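Local structure of oxaloacetate acetyl hydrolase (Cryphonectria parasitica, 3LYE) at residues H72-N77 against E110-S115; D94-Y99 against H121-I126; L165-D170 against E182-A187; V194-G199 against P217-S222. The protein belongs to the phosphoenolpyruvate phosphomutase family, a group of enzymes with a TIM-barrel fold, and carries bound calcium ions. All coordinates share one frame; numbering follows the deposited sequence.

Contact 1 (H72-N77 against E110-S115); sequences HDMRDN and EHYIRS
Arg75 reaches across to helix 102-114 and ends against Ser115 and His111. Its CG is anti to the backbone N (chi1 -177°), and the chain, bent at chi2, brings NE to Ser115 OG. NE gives a hydrogen bond of 2.8 Å to Ser115 OG, which sits at the edge of the guanidinium and in its plane. NH1 adds a weak bond to the same oxygen. His111 lies over one face of the guanidinium, but its ring is turned 75° from that plane, so this is no parallel stack. The closest pair there is Arg75 NH2 and His111 ND1, at 3.6 Å. Segments 72-77 and 110-114, on two outer helices of the TIM barrel, run 15° from parallel, their axes 9.9 Å apart. Arg114 brings its NH1 within 3.9 Å of Arg75 NH1. Asp79 of the second subunit forms salt bridges to both arginines, which probably offsets the repulsion. On the inner side, Tyr112 passes CE1 by Arg75 CA at 4.0 Å. Its OH meets Met74 CB at 3.4 Å and is hydrogen-bonded to the backbone O of Asp94.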
loop_
_atom_site.group_PDB
_atom_site.type_symbol
_atom_site.label_atom_id
_atom_site.label_comp_id
_atom_site.label_asym_id
_atom_site.label_seq_id
_atom_site.Cartn_x
_atom_site.Cartn_y
_atom_site.Cartn_z
ATOM N N HIS A 72 8.082 -0.572 3.660
ATOM C CA HIS A 72 6.669 -0.396 3.504
ATOM C C HIS A 72 5.863 -1.420 4.278
ATOM O O HIS A 72 4.881 -1.079 4.943
ATOM C CB HIS A 72 6.267 -0.441 2.001
ATOM C CG HIS A 72 4.791 -0.607 1.775
ATOM N ND1 HIS A 72 4.188 -1.842 1.642
ATOM C CD2 HIS A 72 3.795 0.305 1.696
ATOM C CE1 HIS A 72 2.887 -1.677 1.476
ATOM N NE2 HIS A 72 2.625 -0.382 1.495
ATOM N N ASP A 73 6.241 -2.683 4.162
ATOM C CA ASP A 73 5.527 -3.744 4.855
ATOM C C ASP A 73 5.558 -3.630 6.363
ATOM O O ASP A 73 4.580 -3.839 7.071
ATOM C CB ASP A 73 6.118 -5.095 4.454
ATOM C CG ASP A 73 6.236 -5.244 2.956
ATOM O OD1 ASP A 73 5.193 -5.439 2.327
ATOM O OD2 ASP A 73 7.378 -5.235 2.432
ATOM N N MET A 74 6.751 -3.334 6.843
ATOM C CA MET A 74 6.953 -3.194 8.281
ATOM C C MET A 74 6.260 -1.995 8.868
ATOM O O MET A 74 5.591 -2.107 9.891
ATOM C CB MET A 74 8.456 -3.205 8.582
ATOM C CG MET A 74 9.130 -4.514 8.214
ATOM S SD MET A 74 8.609 -5.962 9.147
ATOM C CE MET A 74 9.374 -5.569 10.724
ATOM N N ARG A 75 6.379 -0.858 8.211
ATOM C CA ARG A 75 5.723 0.321 8.716
ATOM C C ARG A 75 4.212 0.142 8.632
ATOM O O ARG A 75 3.500 0.526 9.542
ATOM C CB ARG A 75 6.138 1.565 7.928
ATOM C CG ARG A 75 5.519 2.823 8.504
ATOM C CD ARG A 75 5.123 3.876 7.544
ATOM N NE ARG A 75 4.421 4.951 8.260
ATOM C CZ ARG A 75 3.858 6.006 7.682
ATOM N NH1 ARG A 75 3.202 6.936 8.392
ATOM N NH2 ARG A 75 3.957 6.140 6.374
ATOM N N ASP A 76 3.710 -0.422 7.541
ATOM C CA ASP A 76 2.266 -0.578 7.460
ATOM C C ASP A 76 1.722 -1.450 8.564
ATOM O O ASP A 76 0.681 -1.146 9.151
ATOM C CB ASP A 76 1.854 -1.126 6.102
ATOM C CG ASP A 76 1.840 -0.044 5.029
ATOM O OD1 ASP A 76 1.481 -0.374 3.884
ATOM O OD2 ASP A 76 2.189 1.122 5.340
ATOM N N ASN A 77 2.392 -2.557 8.872
ATOM C CA ASN A 77 1.894 -3.429 9.925
ATOM C C ASN A 77 2.027 -2.765 11.285
ATOM O O ASN A 77 1.138 -2.885 12.117
ATOM C CB ASN A 77 2.613 -4.772 9.870
ATOM C CG ASN A 77 1.762 -5.929 10.349
ATOM O OD1 ASN A 77 0.553 -5.959 10.138
ATOM N ND2 ASN A 77 2.400 -6.905 10.943
ATOM N N GLU A 110 12.005 7.630 11.339
ATOM C CA GLU A 110 11.052 8.718 11.224
ATOM C C GLU A 110 9.652 8.169 10.998
ATOM O O GLU A 110 8.699 8.652 11.599
ATOM C CB GLU A 110 11.496 9.582 10.071
ATOM C CG GLU A 110 10.572 10.698 9.688
ATOM C CD GLU A 110 11.129 11.456 8.503
ATOM O OE1 GLU A 110 11.748 10.803 7.608
ATOM O OE2 GLU A 110 10.956 12.679 8.471
ATOM N N HIS A 111 9.504 7.212 10.082
ATOM C CA HIS A 111 8.197 6.630 9.782
ATOM C C HIS A 111 7.602 5.890 10.990
ATOM O O HIS A 111 6.417 5.991 11.273
ATOM C CB HIS A 111 8.279 5.743 8.547
ATOM C CG HIS A 111 8.362 6.525 7.276
ATOM N ND1 HIS A 111 7.594 6.241 6.176
ATOM C CD2 HIS A 111 9.111 7.598 6.936
ATOM C CE1 HIS A 111 7.849 7.113 5.218
ATOM N NE2 HIS A 111 8.742 7.968 5.663
ATOM N N TYR A 112 8.449 5.170 11.709
ATOM C CA TYR A 112 7.999 4.458 12.899
ATOM C C TYR A 112 7.523 5.500 13.922
ATOM O O TYR A 112 6.460 5.354 14.540
ATOM C CB TYR A 112 9.088 3.568 13.488
ATOM C CG TYR A 112 9.213 2.184 12.884
ATOM C CD1 TYR A 112 8.849 1.920 11.554
ATOM C CD2 TYR A 112 9.743 1.163 13.634
ATOM C CE1 TYR A 112 9.011 0.654 11.025
ATOM C CE2 TYR A 112 9.904 -0.090 13.118
ATOM C CZ TYR A 112 9.521 -0.347 11.806
ATOM O OH TYR A 112 9.700 -1.617 11.285
ATOM N N ILE A 113 8.314 6.538 14.132
ATOM C CA ILE A 113 7.931 7.573 15.084
ATOM C C ILE A 113 6.583 8.211 14.724
ATOM O O ILE A 113 5.707 8.362 15.583
ATOM C CB ILE A 113 9.045 8.640 15.202
ATOM C CG1 ILE A 113 10.201 8.064 16.039
ATOM C CG2 ILE A 113 8.571 9.949 15.840
ATOM C CD1 ILE A 113 11.456 8.897 16.009
ATOM N N ARG A 114 6.447 8.607 13.464
ATOM C CA ARG A 114 5.221 9.219 12.940
ATOM C C ARG A 114 4.015 8.313 13.118
ATOM O O ARG A 114 2.890 8.790 13.314
ATOM C CB ARG A 114 5.360 9.500 11.407
ATOM C CG ARG A 114 6.160 10.708 11.139
ATOM C CD ARG A 114 6.627 10.853 9.707
ATOM N NE ARG A 114 5.641 10.507 8.718
ATOM C CZ ARG A 114 5.904 10.325 7.439
ATOM N NH1 ARG A 114 4.914 9.955 6.632
ATOM N NH2 ARG A 114 7.129 10.535 6.970
ATOM N N SER A 115 4.265 7.015 12.998
ATOM C CA SER A 115 3.222 6.002 13.115
ATOM C C SER A 115 2.903 5.586 14.544
ATOM O O SER A 115 2.186 4.625 14.763
ATOM C CB SER A 115 3.587 4.762 12.301
ATOM O OG SER A 115 3.483 5.004 10.906
#

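Contact 2 (D94-Y99 against H121-I126); sequences DMDTGY and HLEDQI. With CA (calcium ion), chain B.
Asp94 has CG anti to its backbone N (chi1 -174°), and His121 holds its ring between its backbone N and carbonyl carbon (chi1 61°). Both side chains leave the same face of the sheet, and the imidazole swings over the Asp94 backbone. Asp94 CA makes a CH-pi contact with one ring face, 3.9 Å from the centroid. The carboxylate lies above the ring plane on the same side, at the CE1 rim and 28° from parallel, with Asp94 OD1 3.1 Å from His121 CE1. His121 NE2 is hydrogen-bonded to Tyr50 OH. Asp94 OD1 also takes the backbone N-H of Asp96 in an Asx turn, from above the carboxylate plane, while OD2 binds the calcium ion at 2.5 Å. Asp96 OD1 is the second protein ligand, and five waters complete the shell. This site sits where the neighbouring parallel strands 91-94 and 119-122 of the TIM barrel run into their loops. Two backbone bonds join them there, Met95 N to His121 O at 3.0 Å and Glu123 N to Asp96 O. Glu123 belongs to the second shell. Its OE2 lies 2.6 Å from water 1, and its OE1 accepts from water 3; both waters are metal ligands. Tyr99 OH donates to Asp96 OD2 at 2.6 Å, on the anti lone pair. Leu122 CD1 packs against Thr97 C at 3.5 Å. Thr97 CG2 rests on Glu123 CG.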
loop_
_atom_site.group_PDB
_atom_site.type_symbol
_atom_site.label_atom_id
_atom_site.label_comp_id
_atom_site.label_asym_id
_atom_site.label_seq_id
_atom_site.Cartn_x
_atom_site.Cartn_y
_atom_site.Cartn_z
ATOM N N ASP A 94 10.273 -4.676 15.304
ATOM C CA ASP A 94 11.521 -5.016 14.668
ATOM C C ASP A 94 11.755 -3.994 13.549
ATOM O O ASP A 94 10.784 -3.615 12.869
ATOM C CB ASP A 94 11.316 -6.398 14.007
ATOM C CG ASP A 94 12.558 -7.011 13.393
ATOM O OD1 ASP A 94 13.632 -6.372 13.373
ATOM O OD2 ASP A 94 12.426 -8.186 12.935
ATOM N N MET A 95 12.974 -3.465 13.424
ATOM C CA MET A 95 13.307 -2.588 12.312
ATOM C C MET A 95 14.495 -3.188 11.519
ATOM O O MET A 95 15.126 -2.523 10.709
ATOM C CB MET A 95 13.485 -1.109 12.628
ATOM C CG MET A 95 14.687 -0.769 13.466
ATOM S SD MET A 95 14.983 1.018 13.608
ATOM C CE MET A 95 15.709 1.330 12.011
ATOM N N ASP A 96 14.798 -4.459 11.797
ATOM C CA ASP A 96 15.842 -5.165 11.078
ATOM C C ASP A 96 17.141 -4.334 11.013
ATOM O O ASP A 96 17.655 -3.979 12.075
ATOM C CB ASP A 96 15.282 -5.582 9.713
ATOM C CG ASP A 96 14.152 -6.550 9.845
ATOM O OD1 ASP A 96 14.438 -7.695 10.167
ATOM O OD2 ASP A 96 12.987 -6.159 9.687
ATOM N N THR A 97 17.679 -4.096 9.821
ATOM C CA THR A 97 18.886 -3.326 9.680
ATOM C C THR A 97 18.576 -1.894 9.181
ATOM O O THR A 97 19.489 -1.113 8.890
ATOM C CB THR A 97 19.866 -3.946 8.699
ATOM O OG1 THR A 97 19.277 -3.903 7.417
ATOM C CG2 THR A 97 20.205 -5.403 9.010
ATOM N N GLY A 98 17.299 -1.518 9.143
ATOM C CA GLY A 98 16.947 -0.200 8.670
ATOM C C GLY A 98 16.618 -0.139 7.196
ATOM O O GLY A 98 16.377 0.936 6.677
ATOM N N TYR A 99 16.692 -1.276 6.514
ATOM C CA TYR A 99 16.304 -1.390 5.105
ATOM C C TYR A 99 17.125 -0.667 4.073
ATOM O O TYR A 99 16.662 -0.417 2.983
ATOM C CB TYR A 99 14.767 -1.067 4.963
ATOM C CG TYR A 99 13.974 -1.776 6.041
ATOM C CD1 TYR A 99 13.412 -1.085 7.081
ATOM C CD2 TYR A 99 13.894 -3.173 6.069
ATOM C CE1 TYR A 99 12.782 -1.730 8.139
ATOM C CE2 TYR A 99 13.254 -3.827 7.122
ATOM C CZ TYR A 99 12.734 -3.093 8.161
ATOM O OH TYR A 99 12.175 -3.693 9.241
ATOM N N HIS A 121 14.126 -2.347 17.475
ATOM C CA HIS A 121 15.469 -2.929 17.522
ATOM C C HIS A 121 16.097 -2.888 16.131
ATOM O O HIS A 121 15.478 -3.227 15.112
ATOM C CB HIS A 121 15.540 -4.282 18.217
ATOM C CG HIS A 121 14.742 -5.399 17.616
ATOM N ND1 HIS A 121 15.156 -6.121 16.518
ATOM C CD2 HIS A 121 13.625 -6.012 18.071
ATOM C CE1 HIS A 121 14.301 -7.114 16.312
ATOM N NE2 HIS A 121 13.347 -7.053 17.220
ATOM N N LEU A 122 17.367 -2.481 16.141
ATOM C CA LEU A 122 18.212 -2.268 14.951
ATOM C C LEU A 122 19.470 -3.082 15.139
ATOM O O LEU A 122 20.167 -2.902 16.121
ATOM C CB LEU A 122 18.489 -0.758 14.888
ATOM C CG LEU A 122 19.445 -0.247 13.828
ATOM C CD1 LEU A 122 19.036 -0.691 12.447
ATOM C CD2 LEU A 122 19.481 1.288 13.901
ATOM N N GLU A 123 19.749 -3.952 14.182
ATOM C CA GLU A 123 20.846 -4.883 14.244
ATOM C C GLU A 123 22.021 -4.653 13.356
ATOM O O GLU A 123 22.042 -3.738 12.535
ATOM C CB GLU A 123 20.251 -6.294 13.993
ATOM C CG GLU A 123 19.878 -6.535 12.539
ATOM C CD GLU A 123 18.731 -7.522 12.333
ATOM O OE1 GLU A 123 18.682 -8.144 11.259
ATOM O OE2 GLU A 123 17.856 -7.637 13.203
ATOM N N ASP A 124 23.033 -5.487 13.600
ATOM C CA ASP A 124 24.292 -5.455 12.881
ATOM C C ASP A 124 24.430 -6.489 11.782
ATOM O O ASP A 124 25.521 -6.674 11.275
ATOM C CB ASP A 124 25.479 -5.492 13.861
ATOM C CG ASP A 124 25.495 -6.720 14.751
ATOM O OD1 ASP A 124 26.498 -6.860 15.472
ATOM O OD2 ASP A 124 24.493 -7.473 14.776
ATOM N N GLN A 125 23.349 -7.153 11.385
ATOM C CA GLN A 125 23.471 -8.144 10.309
ATOM C C GLN A 125 23.643 -7.522 8.935
ATOM O O GLN A 125 23.364 -6.345 8.729
ATOM C CB GLN A 125 22.194 -8.958 10.193
ATOM C CG GLN A 125 21.934 -9.823 11.316
ATOM C CD GLN A 125 20.886 -10.875 10.970
ATOM O OE1 GLN A 125 21.000 -11.603 9.997
ATOM N NE2 GLN A 125 19.877 -10.946 11.773
ATOM N N ILE A 126 24.098 -8.315 7.977
ATOM C CA ILE A 126 24.259 -7.809 6.632
ATOM C C ILE A 126 22.818 -7.647 6.167
ATOM O O ILE A 126 21.933 -8.375 6.603
ATOM C CB ILE A 126 25.071 -8.769 5.758
ATOM C CG1 ILE A 126 26.543 -8.467 5.964
ATOM C CG2 ILE A 126 24.708 -8.640 4.301
ATOM C CD1 ILE A 126 26.953 -8.666 7.352
HETATM CA CA CA B . 14.169 -9.488 11.711
HETATM O O HOH W 1 15.387 -8.400 13.427
HETATM O O HOH W 2 16.968 -5.577 14.576
HETATM O O HOH W 3 16.518 -9.771 11.019
HETATM O O HOH W 4 12.446 -10.103 10.278
HETATM O O HOH W 5 14.823 -11.848 11.072
HETATM O O HOH W 6 13.505 -10.412 13.347
#

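Contact 3 (L165-D170 against E182-A187); sequences LIARTD and ERLRAA
Ala167 and Thr169 pack on Arg183, Leu184 and Ala187 within one beta-alpha unit of the TIM barrel: strand 164-169 and helix 177-189, which returns along its outer side. Segments 165-169 and 182-187 run nearly antiparallel, at 158°, with their axes 8.7 Å apart. Strand residues alternate, so Ala167 and Thr169 point toward the helix while Arg168 points away. The backbones come nearest at Ala167 and Ala187, both small. Ala167 CB meets Ala187 CB tip to tip at 3.5 Å. One turn earlier on the helix, Leu184 has CG anti to its carbonyl carbon (chi1 -71°). Its CD2 comes down beside the strand and touches Ala167 O at 3.3 Å. The same methyl and CG meet Thr169 CG2 at a slant, CG at 4.0 Å from it. Thr169 turns its other branch, OG1, to the aliphatic part of Arg183, where CD crosses it at about a right angle, 3.6 Å away. That hydroxyl has its polar partners outside the helix, among them Asp124 OD1. The Arg183 guanidinium forms salt bridges with Glu179 and Asp124. On the other side of the strand, Arg168 grips Asp170 side-on, NE to OD2 at 2.9 Å and NH2 to OD1 at 2.9 Å. Strand and helix meet mainly through aliphatic carbons, with Ala167 O and Thr169 OG1 also against carbon, and no polar bond joins the two segments. The polar ends of Thr169 and Arg183 are bound beyond the interface, and Asp124 ties them together as a shared acceptor.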
loop_
_atom_site.group_PDB
_atom_site.type_symbol
_atom_site.label_atom_id
_atom_site.label_comp_id
_atom_site.label_asym_id
_atom_site.label_seq_id
_atom_site.Cartn_x
_atom_site.Cartn_y
_atom_site.Cartn_z
ATOM N N LEU A 165 15.239 3.275 21.254
ATOM C CA LEU A 165 16.045 2.580 20.296
ATOM C C LEU A 165 16.808 1.464 20.973
ATOM O O LEU A 165 17.581 1.704 21.907
ATOM C CB LEU A 165 17.021 3.542 19.601
ATOM C CG LEU A 165 17.872 2.822 18.522
ATOM C CD1 LEU A 165 17.013 2.434 17.284
ATOM C CD2 LEU A 165 19.037 3.690 18.131
ATOM N N ILE A 166 16.578 0.244 20.512
ATOM C CA ILE A 166 17.224 -0.942 21.017
ATOM C C ILE A 166 18.278 -1.365 20.034
ATOM O O ILE A 166 18.007 -1.610 18.852
ATOM C CB ILE A 166 16.204 -2.092 21.201
ATOM C CG1 ILE A 166 15.111 -1.705 22.194
ATOM C CG2 ILE A 166 16.918 -3.410 21.598
ATOM C CD1 ILE A 166 13.694 -2.134 21.731
ATOM N N ALA A 167 19.520 -1.412 20.521
ATOM C CA ALA A 167 20.654 -1.826 19.722
ATOM C C ALA A 167 20.809 -3.323 19.839
ATOM O O ALA A 167 21.135 -3.826 20.906
ATOM C CB ALA A 167 21.944 -1.134 20.181
ATOM N N ARG A 168 20.594 -4.019 18.738
ATOM C CA ARG A 168 20.723 -5.473 18.690
ATOM C C ARG A 168 22.019 -5.892 18.006
ATOM O O ARG A 168 22.402 -5.300 16.997
ATOM C CB ARG A 168 19.557 -6.073 17.879
ATOM C CG ARG A 168 19.753 -7.538 17.478
ATOM C CD ARG A 168 18.497 -8.104 16.883
ATOM N NE ARG A 168 18.801 -9.287 16.106
ATOM C CZ ARG A 168 17.885 -10.120 15.635
ATOM N NH1 ARG A 168 16.606 -9.928 15.914
ATOM N NH2 ARG A 168 18.246 -11.161 14.904
ATOM N N THR A 169 22.677 -6.900 18.579
ATOM C CA THR A 169 23.879 -7.440 17.994
ATOM C C THR A 169 23.650 -8.937 17.818
ATOM O O THR A 169 23.230 -9.652 18.733
ATOM C CB THR A 169 25.211 -7.175 18.740
ATOM O OG1 THR A 169 26.275 -7.814 18.022
ATOM C CG2 THR A 169 25.213 -7.680 20.124
ATOM N N ASP A 170 23.969 -9.369 16.617
ATOM C CA ASP A 170 23.873 -10.754 16.199
ATOM C C ASP A 170 25.286 -11.324 16.059
ATOM O O ASP A 170 25.471 -12.356 15.433
ATOM C CB ASP A 170 23.206 -10.804 14.835
ATOM C CG ASP A 170 21.717 -10.643 14.924
ATOM O OD1 ASP A 170 21.072 -11.600 15.376
ATOM O OD2 ASP A 170 21.195 -9.578 14.553
ATOM N N GLU A 182 31.357 -5.285 23.518
ATOM C CA GLU A 182 31.993 -4.057 23.041
ATOM C C GLU A 182 31.068 -3.332 22.050
ATOM O O GLU A 182 31.015 -2.097 22.024
ATOM C CB GLU A 182 33.371 -4.365 22.457
ATOM C CG GLU A 182 34.323 -5.010 23.491
ATOM C CD GLU A 182 35.744 -5.173 22.992
ATOM O OE1 GLU A 182 35.985 -4.891 21.801
ATOM O OE2 GLU A 182 36.619 -5.584 23.789
ATOM N N ARG A 183 30.339 -4.078 21.235
ATOM C CA ARG A 183 29.421 -3.454 20.274
ATOM C C ARG A 183 28.269 -2.758 20.977
ATOM O O ARG A 183 27.842 -1.692 20.572
ATOM C CB ARG A 183 28.842 -4.477 19.314
ATOM C CG ARG A 183 29.802 -4.870 18.266
ATOM C CD ARG A 183 29.282 -5.928 17.295
ATOM N NE ARG A 183 30.317 -6.162 16.310
ATOM C CZ ARG A 183 30.180 -6.121 14.991
ATOM N NH1 ARG A 183 29.000 -5.952 14.424
ATOM N NH2 ARG A 183 31.242 -6.292 14.221
ATOM N N LEU A 184 27.777 -3.379 22.032
ATOM C CA LEU A 184 26.681 -2.830 22.799
ATOM C C LEU A 184 27.158 -1.578 23.532
ATOM O O LEU A 184 26.456 -0.577 23.567
ATOM C CB LEU A 184 26.097 -3.864 23.740
ATOM C CG LEU A 184 25.310 -4.978 23.038
ATOM C CD1 LEU A 184 24.905 -6.014 24.108
ATOM C CD2 LEU A 184 24.105 -4.467 22.291
ATOM N N ARG A 185 28.351 -1.628 24.110
ATOM C CA ARG A 185 28.866 -0.450 24.798
ATOM C C ARG A 185 29.018 0.698 23.796
ATOM O O ARG A 185 28.700 1.864 24.095
ATOM C CB ARG A 185 30.214 -0.733 25.442
ATOM C CG ARG A 185 30.114 -1.508 26.684
ATOM C CD ARG A 185 31.450 -1.565 27.384
ATOM N NE ARG A 185 31.316 -2.342 28.608
ATOM C CZ ARG A 185 32.073 -3.377 28.948
ATOM N NH1 ARG A 185 31.830 -3.996 30.097
ATOM N NH2 ARG A 185 33.078 -3.775 28.162
ATOM N N ALA A 186 29.514 0.397 22.604
ATOM C CA ALA A 186 29.696 1.427 21.590
ATOM C C ALA A 186 28.333 1.994 21.183
ATOM O O ALA A 186 28.183 3.200 21.007
ATOM C CB ALA A 186 30.450 0.899 20.398
ATOM N N ALA A 187 27.342 1.131 21.030
ATOM C CA ALA A 187 25.991 1.577 20.656
ATOM C C ALA A 187 25.375 2.465 21.721
ATOM O O ALA A 187 24.724 3.456 21.418
ATOM C CB ALA A 187 25.088 0.395 20.362
#

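Contact 4 (V194-G199 against P217-S222); sequences VGLLEG and PLLLNS
Glu198 and Asn221 meet through their flat ends, the carboxylate and amide planes turned 48° apart. At the amide edge, Asn221 ND2 donates to Glu198 OE1 at 2.9 Å, nearly straight (172°) and close to the amide plane, on the syn lone pair. A weak second bond reaches OE2. Asn221 OD1 is held by Ser247. Next to this pair along the strands, Leu196 CD2 packs on Leu219 CD2 at 3.9 Å, and Val194 CG1 rests on Leu219 CB at 3.8 Å. These side chains lie with Ile166 inside the TIM barrel. Strands 194-197 and 219-223 are the pair that closes the barrel. Gly195 bridges to Leu218 in the parallel manner: its N bonds Pro217 O, and its O takes Leu219 N at 2.8 Å. Leu218 CD2 lies 3.8 Å from Gly195 CA on the outer side. The segment axes are 37° apart, and beyond the bridge the backbones separate. There three waters bridge them. Water 7 links Leu197 N at 2.8 Å to Leu219 O, water 8 links Leu197 O to Asn221 N, and water 9 links Gly199 N to Asn221 O. The seam is thus direct at one end and solvent-mediated at the other, where the side-chain bond spans the wider gap.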
loop_
_atom_site.group_PDB
_atom_site.type_symbol
_atom_site.label_atom_id
_atom_site.label_comp_id
_atom_site.label_asym_id
_atom_site.label_seq_id
_atom_site.Cartn_x
_atom_site.Cartn_y
_atom_site.Cartn_z
ATOM N N VAL A 194 18.625 0.855 24.888
ATOM C CA VAL A 194 18.595 -0.486 25.408
ATOM C C VAL A 194 19.434 -1.369 24.522
ATOM O O VAL A 194 19.531 -1.129 23.321
ATOM C CB VAL A 194 17.119 -1.024 25.319
ATOM C CG1 VAL A 194 16.984 -2.453 25.828
ATOM C CG2 VAL A 194 16.136 -0.075 26.033
ATOM N N GLY A 195 20.024 -2.412 25.086
ATOM C CA GLY A 195 20.812 -3.327 24.302
ATOM C C GLY A 195 20.133 -4.698 24.211
ATOM O O GLY A 195 19.341 -5.085 25.076
ATOM N N LEU A 196 20.400 -5.397 23.118
ATOM C CA LEU A 196 19.860 -6.726 22.868
ATOM C C LEU A 196 20.970 -7.598 22.287
ATOM O O LEU A 196 21.448 -7.371 21.183
ATOM C CB LEU A 196 18.669 -6.664 21.899
ATOM C CG LEU A 196 18.212 -7.950 21.190
ATOM C CD1 LEU A 196 18.079 -9.109 22.122
ATOM C CD2 LEU A 196 16.898 -7.656 20.443
ATOM N N LEU A 197 21.428 -8.552 23.094
ATOM C CA LEU A 197 22.439 -9.510 22.688
ATOM C C LEU A 197 21.537 -10.694 22.269
ATOM O O LEU A 197 20.916 -11.343 23.102
ATOM C CB LEU A 197 23.391 -9.831 23.838
ATOM C CG LEU A 197 24.695 -10.526 23.428
ATOM C CD1 LEU A 197 25.718 -10.500 24.543
ATOM C CD2 LEU A 197 24.439 -11.960 22.974
ATOM N N GLU A 198 21.471 -10.937 20.977
ATOM C CA GLU A 198 20.624 -12.014 20.405
ATOM C C GLU A 198 21.226 -13.387 20.449
ATOM O O GLU A 198 22.402 -13.587 20.213
ATOM C CB GLU A 198 20.361 -11.699 18.928
ATOM C CG GLU A 198 19.488 -12.674 18.125
ATOM C CD GLU A 198 18.046 -12.715 18.592
ATOM O OE1 GLU A 198 17.574 -11.710 19.164
ATOM O OE2 GLU A 198 17.389 -13.757 18.372
ATOM N N GLY A 199 20.401 -14.352 20.781
ATOM C CA GLY A 199 20.856 -15.721 20.802
ATOM C C GLY A 199 21.780 -16.250 21.864
ATOM O O GLY A 199 22.733 -16.975 21.545
ATOM N N PRO A 217 20.061 -0.701 30.419
ATOM C CA PRO A 217 19.133 -1.822 30.276
ATOM C C PRO A 217 19.248 -2.698 29.066
ATOM O O PRO A 217 19.593 -2.238 27.975
ATOM C CB PRO A 217 17.765 -1.132 30.247
ATOM C CG PRO A 217 18.003 0.254 29.838
ATOM C CD PRO A 217 19.432 0.596 30.134
ATOM N N LEU A 218 19.004 -3.984 29.296
ATOM C CA LEU A 218 19.023 -4.988 28.240
ATOM C C LEU A 218 17.617 -5.566 28.071
ATOM O O LEU A 218 16.793 -5.626 29.001
ATOM C CB LEU A 218 19.970 -6.150 28.521
ATOM C CG LEU A 218 21.452 -5.814 28.674
ATOM C CD1 LEU A 218 22.266 -7.105 28.604
ATOM C CD2 LEU A 218 21.869 -4.828 27.616
ATOM N N LEU A 219 17.416 -6.072 26.870
ATOM C CA LEU A 219 16.196 -6.702 26.430
ATOM C C LEU A 219 16.588 -8.150 26.067
ATOM O O LEU A 219 17.584 -8.403 25.389
ATOM C CB LEU A 219 15.654 -5.939 25.225
ATOM C CG LEU A 219 14.399 -6.459 24.530
ATOM C CD1 LEU A 219 13.748 -5.368 23.692
ATOM C CD2 LEU A 219 14.710 -7.670 23.640
ATOM N N LEU A 220 15.762 -9.087 26.503
ATOM C CA LEU A 220 15.925 -10.511 26.254
ATOM C C LEU A 220 14.906 -10.945 25.201
ATOM O O LEU A 220 13.720 -10.744 25.377
ATOM C CB LEU A 220 15.668 -11.313 27.541
ATOM C CG LEU A 220 15.740 -12.825 27.416
ATOM C CD1 LEU A 220 17.103 -13.285 26.960
ATOM C CD2 LEU A 220 15.377 -13.472 28.718
ATOM N N ASN A 221 15.371 -11.525 24.108
ATOM C CA ASN A 221 14.488 -12.020 23.064
ATOM C C ASN A 221 14.327 -13.524 23.195
ATOM O O ASN A 221 15.271 -14.276 22.973
ATOM C CB ASN A 221 15.039 -11.716 21.695
ATOM C CG ASN A 221 14.164 -12.269 20.583
ATOM O OD1 ASN A 221 12.958 -12.489 20.741
ATOM N ND2 ASN A 221 14.779 -12.519 19.452
ATOM N N SER A 222 13.139 -13.932 23.614
ATOM C CA SER A 222 12.775 -15.339 23.772
ATOM C C SER A 222 12.167 -15.840 22.448
ATOM O O SER A 222 11.151 -15.352 22.027
ATOM C CB SER A 222 11.761 -15.441 24.900
ATOM O OG SER A 222 11.450 -16.789 25.172
HETATM O O HOH W 7 20.094 -9.447 25.360
HETATM O O HOH W 8 18.257 -12.269 23.659
HETATM O O HOH W 9 17.241 -14.647 21.034
#

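Contact 1 opens first, at helix 71-82. Contact 2 opens at the end of strand 91-94, before contact 1 closes on helix 102-114, and itself closes after strand 119-122. The two loops therefore cross, and they touch where Tyr112 and Met74 meet Asp94. Contact 3 follows in series and closes the short loop from strand 164-169 to helix 177-189. It joins contact 2 through Asp124, since strands 119-122 and 164-169 are neighbours. Contact 4 comes last and brings strand 194-197, which also pairs with 164-169, onto strand 219-223. Contacts 2 and 4 join parts of the barrel wall, contact 3 joins the wall to an outer helix, and contact 1 joins two outer helices.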